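Local coordinates for uncharacterized protein (Legionella longbeachae NSW150, PDB 4JZA) that probably hydrolyses the 3-phosphate of phosphatidylinositol 3-phosphate, and so may alter phosphoinositide lipids during the encounter of the pathogen with its host, at residues V160-E165 and Y600-Q605; T564-L569 and S594-L599. All coordinates share one frame; numbering follows the deposited sequence.

Contact 1: residues V160-E165 and Y600-Q605; sequences VLQVDE and YMSRHQ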
# COMPACT_ATOMS: atom_id res chain seq x y z
N VAL A 160 14.36 -29.04 -10.19
CA VAL A 160 14.86 -27.69 -10.15
C VAL A 160 14.10 -26.93 -9.08
O VAL A 160 12.89 -27.00 -9.01
CB VAL A 160 14.73 -27.00 -11.52
CG1 VAL A 160 14.91 -25.49 -11.40
CG2 VAL A 160 15.76 -27.56 -12.48
N LEU A 161 14.83 -26.22 -8.23
CA LEU A 161 14.23 -25.45 -7.16
C LEU A 161 14.45 -23.97 -7.38
O LEU A 161 15.58 -23.53 -7.52
CB LEU A 161 14.85 -25.84 -5.82
CG LEU A 161 14.11 -26.85 -4.95
CD1 LEU A 161 13.53 -27.97 -5.78
CD2 LEU A 161 15.03 -27.40 -3.88
N GLN A 162 13.37 -23.22 -7.39
CA GLN A 162 13.44 -21.77 -7.33
C GLN A 162 13.24 -21.42 -5.87
O GLN A 162 12.32 -21.92 -5.23
CB GLN A 162 12.37 -21.14 -8.16
CG GLN A 162 12.31 -21.61 -9.60
CD GLN A 162 11.14 -20.96 -10.25
OE1 GLN A 162 11.04 -19.83 -10.17
NE2 GLN A 162 10.32 -21.61 -10.89
N VAL A 163 14.12 -20.58 -5.35
CA VAL A 163 14.14 -20.26 -3.94
C VAL A 163 14.13 -18.75 -3.66
O VAL A 163 14.97 -18.02 -4.22
CB VAL A 163 15.40 -20.84 -3.33
CG1 VAL A 163 15.54 -20.46 -1.86
CG2 VAL A 163 15.36 -22.33 -3.45
N ASP A 164 13.24 -18.28 -2.80
CA ASP A 164 13.32 -16.85 -2.35
C ASP A 164 13.25 -16.76 -0.86
O ASP A 164 12.25 -17.09 -0.24
CB ASP A 164 12.22 -15.96 -2.96
CG ASP A 164 12.52 -15.54 -4.40
OD1 ASP A 164 12.33 -16.36 -5.32
OD2 ASP A 164 12.95 -14.40 -4.63
N GLU A 165 14.36 -16.35 -0.27
CA GLU A 165 14.49 -16.30 1.17
C GLU A 165 14.26 -14.85 1.55
O GLU A 165 14.92 -13.95 1.05
CB GLU A 165 15.88 -16.86 1.63
CG GLU A 165 15.92 -18.42 1.64
CD GLU A 165 17.30 -19.11 1.59
OE1 GLU A 165 18.23 -18.68 0.88
OE2 GLU A 165 17.42 -20.17 2.23
N TYR A 600 7.84 -19.57 -15.66
CA TYR A 600 6.76 -18.62 -15.53
C TYR A 600 5.54 -19.35 -15.04
O TYR A 600 4.92 -18.93 -14.08
CB TYR A 600 6.52 -17.89 -16.86
CG TYR A 600 5.46 -16.81 -16.76
CD1 TYR A 600 4.11 -17.14 -16.77
CD2 TYR A 600 5.82 -15.47 -16.65
CE1 TYR A 600 3.15 -16.18 -16.66
CE2 TYR A 600 4.88 -14.49 -16.51
CZ TYR A 600 3.54 -14.85 -16.52
OH TYR A 600 2.58 -13.88 -16.39
N MSE A 601 5.21 -20.48 -15.64
CA MSE A 601 4.00 -21.21 -15.22
C MSE A 601 4.10 -21.95 -13.90
O MSE A 601 3.12 -22.38 -13.39
CB MSE A 601 3.60 -22.19 -16.28
CG MSE A 601 3.15 -21.42 -17.53
SE MSE A 601 2.75 -22.56 -19.09
CE MSE A 601 1.37 -23.66 -18.22
N SER A 602 5.28 -22.12 -13.33
CA SER A 602 5.37 -22.69 -12.00
C SER A 602 4.68 -21.74 -11.04
O SER A 602 4.14 -22.16 -9.97
CB SER A 602 6.83 -22.88 -11.58
OG SER A 602 7.50 -21.64 -11.48
N ARG A 603 4.73 -20.46 -11.43
CA ARG A 603 4.07 -19.38 -10.70
C ARG A 603 4.81 -19.07 -9.44
O ARG A 603 4.27 -18.44 -8.55
CB ARG A 603 2.62 -19.69 -10.35
CG ARG A 603 1.71 -19.90 -11.56
CD ARG A 603 0.25 -19.67 -11.22
NE ARG A 603 -0.20 -18.74 -12.21
CZ ARG A 603 -0.74 -17.56 -11.99
NH1 ARG A 603 -1.04 -17.14 -10.77
NH2 ARG A 603 -1.02 -16.80 -13.02
N HIS A 604 6.03 -19.54 -9.33
CA HIS A 604 6.80 -19.19 -8.17
C HIS A 604 6.88 -17.65 -7.96
O HIS A 604 6.61 -17.16 -6.88
CB HIS A 604 8.18 -19.75 -8.32
CG HIS A 604 9.13 -19.27 -7.27
ND1 HIS A 604 9.19 -19.83 -6.02
CD2 HIS A 604 10.07 -18.29 -7.30
CE1 HIS A 604 10.08 -19.18 -5.29
NE2 HIS A 604 10.63 -18.25 -6.04
N GLN A 605 7.26 -16.89 -8.98
CA GLN A 605 7.35 -15.45 -8.82
C GLN A 605 6.00 -14.82 -8.56
O GLN A 605 5.90 -13.79 -7.91
CB GLN A 605 7.91 -14.80 -10.10
CG GLN A 605 9.37 -15.14 -10.39
CD GLN A 605 10.30 -14.71 -9.28
OE1 GLN A 605 9.96 -13.86 -8.47
NE2 GLN A 605 11.48 -15.29 -9.23
O HOH W 1 12.37 -17.61 -10.83
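With CG anti to the backbone N (chi1 171°), His604 swings its ring out over strand 159-166 of the large mixed sheet, while Gln162, its CG anti to the carbonyl carbon and its chain extended beyond, runs the opposite way past it. Gln162 CB sits over the centre of one ring face, 3.8 Å from the centroid of the His604 ring, a CH-pi contact. At the ring edge, His604 NE2 donates a nearly straight His-carboxylate hydrogen bond (170°) to Asp164 OD1, 2.6 Å away, although the position of that oxygen is less certain. The amide end of Gln162 goes on to Ser602, where NE2 donates to OG at 2.9 Å in a bent bond (131°). Ser602 OG also bonds Leu599 O, and the junction of helix 587-602 and helix 604-612 falls at Arg603, whose positive phi turns the chain. A water bridges Gln162 OE1 and Gln605 NE2; Gln605 OE1 is held by Arg374. Thr147 OG1 bonds His604 ND1 and Asp164 OD1 takes NE2, so the ring is held at both nitrogens; Arg374, salt-bridged to Asp164 OD2, positions the carboxylate from the second shell. The buried carboxylate would tend to stabilise a protonated histidine, an effect Arg374 probably tempers.

Contact 2: residues T564-L569 and S594-L599; sequences TDAMIL and SLVADL
Leu595 opens the contact from helix 587-602, which crosses helix 556-574 at 131° between their N-to-C directions, with the short axes approaching to 8.9 Å. Its CG lies anti to the carbonyl carbon, and the two methyls divide the work: CD2 meets Leu569 CB at 4.0 Å, whereas CD1 lies by the carbonyl oxygen of Ala566. Lower on the same side chain, Leu595 CB faces the methyl of Ala566. Next comes Val596, whose CG2, anti to its own carbonyl carbon, touches Ala566 CB at 3.7 Å; here the backbones are nearest, the CA atoms of Ala566 and Val596 being 5.5 Å apart, consistent with the small alanine allowing the close approach here. One turn on from Leu595, Leu599 extends toward Leu569, and the two meet tip to tip, with CD1 of Leu599 and CD1 of Leu569 4.0 Å apart. The same Leu599 CD1 also rests 3.6 Å from Asp565 CB and lies close to Ala566 N. Of Asp565 it is CB that joins in; its OD1 forms a salt bridge with Arg372 of strand 365-374. No hydrogen bond spans the two segments, so this buried helix-helix interface is held by apolar packing, with the charge of Asp565 probably balanced by Arg372.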
# COMPACT_ATOMS: atom_id res chain seq x y z
N THR A 564 16.78 -15.15 -16.27
CA THR A 564 18.12 -15.53 -15.91
C THR A 564 18.09 -16.97 -15.39
O THR A 564 18.87 -17.80 -15.82
CB THR A 564 18.71 -14.52 -14.92
OG1 THR A 564 18.75 -13.23 -15.54
CG2 THR A 564 20.10 -14.89 -14.51
N ASP A 565 17.18 -17.32 -14.51
CA ASP A 565 17.09 -18.75 -14.17
C ASP A 565 17.06 -19.64 -15.45
O ASP A 565 17.75 -20.64 -15.55
CB ASP A 565 15.86 -19.06 -13.30
CG ASP A 565 16.04 -18.65 -11.83
OD1 ASP A 565 17.22 -18.51 -11.39
OD2 ASP A 565 15.00 -18.49 -11.10
N ALA A 566 16.27 -19.26 -16.43
CA ALA A 566 16.15 -20.08 -17.62
C ALA A 566 17.47 -20.21 -18.37
O ALA A 566 17.74 -21.25 -18.96
CB ALA A 566 15.09 -19.51 -18.54
N MSE A 567 18.28 -19.16 -18.40
CA MSE A 567 19.58 -19.23 -19.09
C MSE A 567 20.48 -20.20 -18.36
O MSE A 567 21.18 -21.02 -18.97
CB MSE A 567 20.19 -17.85 -19.17
CG MSE A 567 19.43 -17.03 -20.20
SE MSE A 567 20.29 -15.28 -20.43
CE MSE A 567 21.91 -15.93 -21.35
N ILE A 568 20.48 -20.13 -17.03
CA ILE A 568 21.27 -21.04 -16.20
C ILE A 568 20.78 -22.48 -16.44
O ILE A 568 21.59 -23.35 -16.64
CB ILE A 568 21.23 -20.59 -14.71
CG1 ILE A 568 21.99 -19.28 -14.56
CG2 ILE A 568 21.84 -21.63 -13.76
CD1 ILE A 568 21.69 -18.58 -13.25
N LEU A 569 19.47 -22.73 -16.45
CA LEU A 569 18.99 -24.07 -16.71
C LEU A 569 19.35 -24.57 -18.11
O LEU A 569 19.63 -25.76 -18.31
CB LEU A 569 17.48 -24.17 -16.51
CG LEU A 569 17.11 -23.94 -15.05
CD1 LEU A 569 15.61 -23.92 -14.89
CD2 LEU A 569 17.73 -24.99 -14.12
N SER A 594 10.78 -23.09 -23.89
CA SER A 594 10.16 -24.09 -23.04
C SER A 594 10.51 -23.91 -21.55
O SER A 594 9.65 -24.02 -20.67
CB SER A 594 10.54 -25.49 -23.50
OG SER A 594 9.61 -26.42 -22.97
N LEU A 595 11.79 -23.62 -21.30
CA LEU A 595 12.27 -23.37 -19.95
C LEU A 595 11.65 -22.12 -19.39
O LEU A 595 11.15 -22.16 -18.27
CB LEU A 595 13.79 -23.24 -19.91
CG LEU A 595 14.51 -24.58 -20.14
CD1 LEU A 595 15.93 -24.34 -20.63
CD2 LEU A 595 14.47 -25.45 -18.89
N VAL A 596 11.65 -21.02 -20.15
CA VAL A 596 11.01 -19.81 -19.66
C VAL A 596 9.56 -20.04 -19.32
O VAL A 596 9.08 -19.65 -18.22
CB VAL A 596 11.03 -18.66 -20.65
CG1 VAL A 596 10.24 -17.49 -20.08
CG2 VAL A 596 12.46 -18.20 -20.84
N ALA A 597 8.84 -20.63 -20.25
CA ALA A 597 7.43 -20.88 -20.06
C ALA A 597 7.23 -21.76 -18.82
O ALA A 597 6.37 -21.50 -17.99
CB ALA A 597 6.81 -21.51 -21.31
N ASP A 598 8.07 -22.78 -18.66
CA ASP A 598 7.96 -23.66 -17.47
C ASP A 598 8.11 -22.91 -16.17
O ASP A 598 7.37 -23.18 -15.21
CB ASP A 598 9.02 -24.76 -17.48
CG ASP A 598 8.64 -25.91 -18.37
OD1 ASP A 598 7.48 -25.98 -18.80
OD2 ASP A 598 9.52 -26.75 -18.64
N LEU A 599 9.10 -22.02 -16.13
CA LEU A 599 9.40 -21.27 -14.93
C LEU A 599 8.27 -20.31 -14.64
O LEU A 599 7.77 -20.27 -13.53
CB LEU A 599 10.74 -20.57 -15.03
CG LEU A 599 11.98 -21.51 -14.96
CD1 LEU A 599 13.23 -20.69 -15.08
CD2 LEU A 599 12.09 -22.30 -13.69

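How the contacts relate
From the N terminus, the chain reaches the first segment of contact 1 in strand 159-166, after three earlier strands of the large mixed sheet; its partner comes more than four hundred residues later. On the way, helix 556-574 runs by; a short excursion then brings the chain back in helix 587-602, closing the small loop of contact 2. That loop is nested inside the long one, which closes just beyond at the junction with helix 604-612. Both contacts use helix 587-602, and their centres lie about 10 Å apart. They touch where Gln162 packs on Leu599 and Val160 on Leu569, so the helical pair packs directly against strand 159-166 of the sheet.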